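Local coordinates for protein oxidoreductase (Streptomyces globisporus, PDB 4R82) that uses NADH to reduce FAD and supplies the freely diffusing FADH2 needed by the halogenase and monooxygenase of C-1027 antibiotic biosynthesis, at residues A[60-66]-A[147-153]; A[36-40]-A[121-126]. All coordinates share one frame; numbering follows the deposited sequence.

How the contacts relate
Both contacts are largely buried and both reach the seven-stranded antiparallel sheet of the flavin reductase domain. Contact 1 lies within that sheet: its two strands are neighbours, joined by regular backbone hydrogen bonds, and one end meets the flavin. Contact 2 lays the short strand 124-126, from a separate two-stranded sheet, against strand 35-39 of the main sheet. There the segments are joined by a threonine hydroxyl bond, a bridging water and a few apolar contacts. Contact 1 also lies within reach of the second subunit, whereas contact 2 stays within one chain. The two meet where Ile-64 CD1 packs on Val-37 CG1 at 3.8 Å.

Contact 1. Residues A[60-66]-A[147-153]; sequences PLVLICV and TIFLGEV. With FAD (flavin-adenine dinucleotide), chain K.
Val-66 and Phe-149 meet at the flavin end of an antiparallel strand pair. The CE1 atom of Phe-149 lies 3.8 Å from Val-66 CB, an oblique approach. Thr-147 CG2 sits over one face of the ring, toward its rim, and Ile-64 CG1 packs on Phe-149 CB. Seven backbone hydrogen bonds run from Val-66 and Thr-147 to Pro-60 and Val-153. Gly-151 N donates to Val-62 O at 2.9 Å. On the sheet face opposite Phe-149, Leu-150 has CG anti to its backbone N (chi1 -175°). With chi2 near 66°, Leu-150 CD1 lies 3.5 Å from Val-62 O and Leu-150 CD2 lies 4.0 Å from Leu-61 CD1. Side chains 61-66 and 147-150 are buried. Pro-60 and Glu-152, in contrast, are partly exposed; the extended Glu-152 puts OE2 4.0 Å from Pro-60 CD. At the opposite end, FAD N3 donates a nearly straight bond (169°) to Cys-65 O at 2.9 Å. Ser-51 bonds to both Cys-65 N and FAD. Strands 53-56 and 131-143 flank the pair within the sheet. Leu-76 of helix 71-78 covers Ile-64, Val-66 and Phe-149, while Phe-27 of the second subunit packs on Val-62.

Contact 2. Residues A[36-40]-A[121-126]; sequences VVTVG and SGAPLI
Strands 36-39 and 124-126 run nearly antiparallel, at 164°, with axes 7.0 Å apart at closest approach, wider than the spacing of paired strands. The main polar link is a side chain to backbone bond. Thr-38 OG1 donates to Pro-124 O at 2.7 Å, approaching 23° out of the carbonyl plane. The hydroxyl stands between the backbone N and the carbonyl carbon (chi1 56°), a rotation that aims it at this acceptor. Ala-123 CB tucks in beside it, 3.5 Å from Thr-38 OG1 and 3.6 Å from Val-39 C. At the other end, Val-36 CB rests on Ile-126 CG1 at 4.1 Å. The loop 121-123 lies against Gly-40, whose CA comes within 3.3 Å of Gly-122 O in a CA-H...O contact. A water joins the two segments here, accepting from Gly-40 N and donating to Ser-121 O. Ser-121 OG accepts from Ala-123 N at 3.0 Å, forming an ST turn just before strand 124-126. Strand 35-39 lies between 45-49 and 81-86 in the main sheet, and strand 124-126 pairs with 115-117. Ser-85 of strand 81-86 bonds to Ile-126 N, and helix 71-78 packs on Val-39.

Contact 1. Residues A[60-66]-A[147-153]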
loop_
_atom_site.group_PDB
_atom_site.type_symbol
_atom_site.label_atom_id
_atom_site.label_comp_id
_atom_site.label_asym_id
_atom_site.label_seq_id
_atom_site.Cartn_x
_atom_site.Cartn_y
_atom_site.Cartn_z
ATOM N N PRO A 60 1.430 9.968 -13.938
ATOM C CA PRO A 60 1.921 8.779 -13.241
ATOM C C PRO A 60 2.320 9.149 -11.815
ATOM O O PRO A 60 3.355 9.799 -11.608
ATOM C CB PRO A 60 3.141 8.360 -14.065
ATOM C CG PRO A 60 3.580 9.613 -14.773
ATOM C CD PRO A 60 2.345 10.428 -14.999
ATOM N N LEU A 61 1.506 8.736 -10.848
ATOM C CA LEU A 61 1.719 9.151 -9.455
ATOM C C LEU A 61 1.826 7.988 -8.490
ATOM O O LEU A 61 1.154 6.969 -8.659
ATOM C CB LEU A 61 0.581 10.051 -8.962
ATOM C CG LEU A 61 0.204 11.305 -9.746
ATOM C CD1 LEU A 61 -0.973 11.996 -9.072
ATOM C CD2 LEU A 61 1.406 12.238 -9.834
ATOM N N VAL A 62 2.671 8.160 -7.473
ATOM C CA VAL A 62 2.768 7.232 -6.337
ATOM C C VAL A 62 2.756 8.046 -5.071
ATOM O O VAL A 62 2.924 9.267 -5.111
ATOM C CB VAL A 62 4.068 6.398 -6.376
ATOM C CG1 VAL A 62 4.146 5.628 -7.677
ATOM C CG2 VAL A 62 5.307 7.303 -6.218
ATOM N N LEU A 63 2.551 7.387 -3.933
ATOM C CA LEU A 63 2.670 8.100 -2.666
ATOM C C LEU A 63 3.451 7.282 -1.656
ATOM O O LEU A 63 3.572 6.057 -1.787
ATOM C CB LEU A 63 1.297 8.539 -2.107
ATOM C CG LEU A 63 0.269 7.503 -1.634
ATOM C CD1 LEU A 63 0.619 6.940 -0.250
ATOM C CD2 LEU A 63 -1.119 8.140 -1.621
ATOM N N ILE A 64 4.002 7.984 -0.671
ATOM C CA ILE A 64 4.551 7.359 0.521
ATOM C C ILE A 64 4.048 8.126 1.738
ATOM O O ILE A 64 3.718 9.320 1.647
ATOM C CB ILE A 64 6.101 7.345 0.518
ATOM C CG1 ILE A 64 6.654 8.758 0.306
ATOM C CG2 ILE A 64 6.632 6.407 -0.566
ATOM C CD1 ILE A 64 8.187 8.810 0.327
ATOM N N CYS A 65 4.000 7.449 2.883
ATOM C CA CYS A 65 3.599 8.094 4.130
ATOM C C CYS A 65 4.789 8.029 5.054
ATOM O O CYS A 65 5.328 6.944 5.276
ATOM C CB CYS A 65 2.438 7.333 4.774
ATOM S SG CYS A 65 0.983 7.228 3.697
ATOM N N VAL A 66 5.193 9.178 5.585
ATOM C CA VAL A 66 6.419 9.273 6.367
ATOM C C VAL A 66 6.128 9.944 7.695
ATOM O O VAL A 66 5.540 11.034 7.741
ATOM C CB VAL A 66 7.509 10.061 5.605
ATOM C CG1 VAL A 66 8.777 10.181 6.433
ATOM C CG2 VAL A 66 7.825 9.368 4.284
ATOM N N THR A 147 3.061 12.465 7.170
ATOM C CA THR A 147 2.770 13.295 6.009
ATOM C C THR A 147 2.736 12.375 4.799
ATOM O O THR A 147 3.548 11.450 4.680
ATOM C CB THR A 147 3.838 14.362 5.799
ATOM O OG1 THR A 147 3.847 15.258 6.913
ATOM C CG2 THR A 147 3.549 15.168 4.527
ATOM N N ILE A 148 1.757 12.605 3.928
ATOM C CA ILE A 148 1.610 11.838 2.697
ATOM C C ILE A 148 2.318 12.621 1.605
ATOM O O ILE A 148 1.947 13.759 1.329
ATOM C CB ILE A 148 0.124 11.685 2.349
ATOM C CG1 ILE A 148 -0.594 10.935 3.482
ATOM C CG2 ILE A 148 -0.065 10.949 1.020
ATOM C CD1 ILE A 148 -2.118 10.964 3.371
ATOM N N PHE A 149 3.348 12.029 1.004
ATOM C CA PHE A 149 4.082 12.686 -0.081
ATOM C C PHE A 149 3.654 12.060 -1.387
ATOM O O PHE A 149 3.864 10.861 -1.603
ATOM C CB PHE A 149 5.599 12.500 0.095
ATOM C CG PHE A 149 6.168 13.218 1.286
ATOM C CD1 PHE A 149 6.202 12.605 2.536
ATOM C CD2 PHE A 149 6.679 14.501 1.158
ATOM C CE1 PHE A 149 6.728 13.269 3.637
ATOM C CE2 PHE A 149 7.199 15.174 2.258
ATOM C CZ PHE A 149 7.228 14.557 3.498
ATOM N N LEU A 150 3.056 12.870 -2.252
ATOM C CA LEU A 150 2.599 12.409 -3.556
ATOM C C LEU A 150 3.657 12.813 -4.570
ATOM O O LEU A 150 3.994 13.998 -4.691
ATOM C CB LEU A 150 1.265 13.080 -3.890
ATOM C CG LEU A 150 0.522 12.658 -5.163
ATOM C CD1 LEU A 150 0.049 11.228 -5.058
ATOM C CD2 LEU A 150 -0.658 13.591 -5.431
ATOM N N GLY A 151 4.205 11.830 -5.281
ATOM C CA GLY A 151 5.248 12.111 -6.248
ATOM C C GLY A 151 4.857 11.699 -7.645
ATOM O O GLY A 151 4.124 10.726 -7.823
ATOM N N GLU A 152 5.341 12.447 -8.633
ATOM C CA GLU A 152 5.138 12.069 -10.026
ATOM C C GLU A 152 6.355 11.273 -10.491
ATOM O O GLU A 152 7.496 11.695 -10.287
ATOM C CB GLU A 152 4.904 13.300 -10.910
ATOM C CG GLU A 152 4.722 12.919 -12.386
ATOM C CD GLU A 152 4.309 14.076 -13.261
ATOM O OE1 GLU A 152 3.972 15.147 -12.717
ATOM O OE2 GLU A 152 4.314 13.907 -14.500
ATOM N N VAL A 153 6.112 10.115 -11.109
ATOM C CA VAL A 153 7.189 9.241 -11.558
ATOM C C VAL A 153 7.860 9.872 -12.777
ATOM O O VAL A 153 7.201 10.103 -13.798
ATOM C CB VAL A 153 6.653 7.850 -11.947
ATOM C CG1 VAL A 153 7.798 6.951 -12.411
ATOM C CG2 VAL A 153 5.917 7.216 -10.757
HETATM N N1 FAD K . 8.414 4.589 8.545
HETATM C C2 FAD K . 7.622 5.438 7.909
HETATM O O2 FAD K . 7.597 6.767 8.310
HETATM N N3 FAD K . 6.848 5.096 6.882
HETATM C C4 FAD K . 6.840 3.823 6.459
HETATM O O4 FAD K . 6.045 3.452 5.391
HETATM C C4X FAD K . 7.649 2.855 7.119
HETATM N N5 FAD K . 7.624 1.551 6.702
HETATM C C5X FAD K . 8.435 0.652 7.331
HETATM C C6 FAD K . 8.423 -0.694 6.884
HETATM C C7 FAD K . 9.230 -1.630 7.535
HETATM C C7M FAD K . 9.239 -3.105 7.073
HETATM C C8 FAD K . 10.054 -1.236 8.603
HETATM C C8M FAD K . 10.928 -2.271 9.284
HETATM C C9 FAD K . 10.067 0.097 9.043
HETATM C C9A FAD K . 9.250 1.057 8.400
HETATM N N10 FAD K . 9.264 2.373 8.825
HETATM C C10 FAD K . 8.457 3.264 8.179
HETATM C "C1'" FAD K . 10.089 2.833 9.944
HETATM C "C2'" FAD K . 11.404 3.454 9.515
HETATM O "O2'" FAD K . 12.000 2.616 8.535
HETATM C "C3'" FAD K . 12.347 3.481 10.712
HETATM O "O3'" FAD K . 12.379 2.194 11.297
HETATM C "C4'" FAD K . 11.841 4.412 11.770
HETATM O "O4'" FAD K . 11.368 5.574 11.146
HETATM C "C5'" FAD K . 12.923 4.714 12.837
HETATM O "O5'" FAD K . 13.966 5.590 12.375
HETATM P P FAD K . 13.652 6.991 11.580
HETATM O O1P FAD K . 14.727 8.033 11.863
HETATM O O2P FAD K . 12.314 7.517 12.046
HETATM O O3P FAD K . 13.624 6.705 10.099
#

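Contact 2. Residues A[36-40]-A[121-126]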
loop_
_atom_site.group_PDB
_atom_site.type_symbol
_atom_site.label_atom_id
_atom_site.label_comp_id
_atom_site.label_asym_id
_atom_site.label_seq_id
_atom_site.Cartn_x
_atom_site.Cartn_y
_atom_site.Cartn_z
ATOM N N VAL A 36 12.933 0.854 0.004
ATOM C CA VAL A 36 13.757 1.851 0.687
ATOM C C VAL A 36 13.550 3.136 -0.089
ATOM O O VAL A 36 13.754 3.179 -1.311
ATOM C CB VAL A 36 15.248 1.481 0.715
ATOM C CG1 VAL A 36 16.069 2.617 1.319
ATOM C CG2 VAL A 36 15.466 0.198 1.519
ATOM N N VAL A 37 13.109 4.172 0.613
ATOM C CA VAL A 37 13.008 5.497 0.028
ATOM C C VAL A 37 14.334 6.210 0.231
ATOM O O VAL A 37 14.879 6.194 1.338
ATOM C CB VAL A 37 11.882 6.300 0.704
ATOM C CG1 VAL A 37 11.862 7.748 0.199
ATOM C CG2 VAL A 37 10.534 5.633 0.444
ATOM N N THR A 38 14.857 6.841 -0.819
ATOM C CA THR A 38 16.111 7.567 -0.674
ATOM C C THR A 38 16.018 8.984 -1.212
ATOM O O THR A 38 15.178 9.293 -2.069
ATOM C CB THR A 38 17.287 6.845 -1.364
ATOM O OG1 THR A 38 16.972 6.638 -2.750
ATOM C CG2 THR A 38 17.558 5.492 -0.708
ATOM N N VAL A 39 16.892 9.837 -0.693
ATOM C CA VAL A 39 17.035 11.196 -1.202
ATOM C C VAL A 39 18.501 11.526 -1.371
ATOM O O VAL A 39 19.364 10.896 -0.749
ATOM C CB VAL A 39 16.399 12.239 -0.249
ATOM C CG1 VAL A 39 14.898 12.033 -0.149
ATOM C CG2 VAL A 39 17.051 12.163 1.128
ATOM N N GLY A 40 18.777 12.509 -2.227
ATOM C CA GLY A 40 20.119 13.021 -2.403
ATOM C C GLY A 40 20.304 14.253 -1.543
ATOM O O GLY A 40 19.993 14.235 -0.349
ATOM N N SER A 121 17.072 12.033 -9.570
ATOM C CA SER A 121 16.815 12.366 -8.178
ATOM C C SER A 121 18.081 12.736 -7.431
ATOM O O SER A 121 18.021 13.375 -6.378
ATOM C CB SER A 121 16.175 11.175 -7.475
ATOM O OG SER A 121 17.056 10.063 -7.488
ATOM N N GLY A 122 19.226 12.306 -7.951
ATOM C CA GLY A 122 20.484 12.471 -7.241
ATOM C C GLY A 122 20.550 11.569 -6.017
ATOM O O GLY A 122 21.443 11.703 -5.176
ATOM N N ALA A 123 19.598 10.643 -5.928
ATOM C CA ALA A 123 19.498 9.747 -4.775
ATOM C C ALA A 123 20.135 8.404 -5.073
ATOM O O ALA A 123 20.050 7.904 -6.205
ATOM C CB ALA A 123 18.047 9.556 -4.385
ATOM N N PRO A 124 20.779 7.807 -4.058
ATOM C CA PRO A 124 21.291 6.448 -4.237
ATOM C C PRO A 124 20.147 5.468 -4.474
ATOM O O PRO A 124 19.145 5.501 -3.758
ATOM C CB PRO A 124 21.981 6.156 -2.896
ATOM C CG PRO A 124 22.305 7.508 -2.329
ATOM C CD PRO A 124 21.149 8.373 -2.745
ATOM N N LEU A 125 20.280 4.611 -5.481
ATOM C CA LEU A 125 19.250 3.619 -5.760
ATOM C C LEU A 125 19.819 2.276 -5.313
ATOM O O LEU A 125 20.971 1.980 -5.606
ATOM C CB LEU A 125 18.957 3.573 -7.262
ATOM C CG LEU A 125 18.611 4.922 -7.892
ATOM C CD1 LEU A 125 18.448 4.790 -9.397
ATOM C CD2 LEU A 125 17.345 5.429 -7.286
ATOM N N ILE A 126 19.039 1.478 -4.589
ATOM C CA ILE A 126 19.592 0.270 -3.982
ATOM C C ILE A 126 19.790 -0.833 -5.023
ATOM O O ILE A 126 18.843 -1.229 -5.706
ATOM C CB ILE A 126 18.701 -0.254 -2.838
ATOM C CG1 ILE A 126 18.385 0.868 -1.839
ATOM C CG2 ILE A 126 19.379 -1.418 -2.123
ATOM C CD1 ILE A 126 19.595 1.574 -1.271
HETATM O O HOH W 1 16.631 13.455 -3.943
#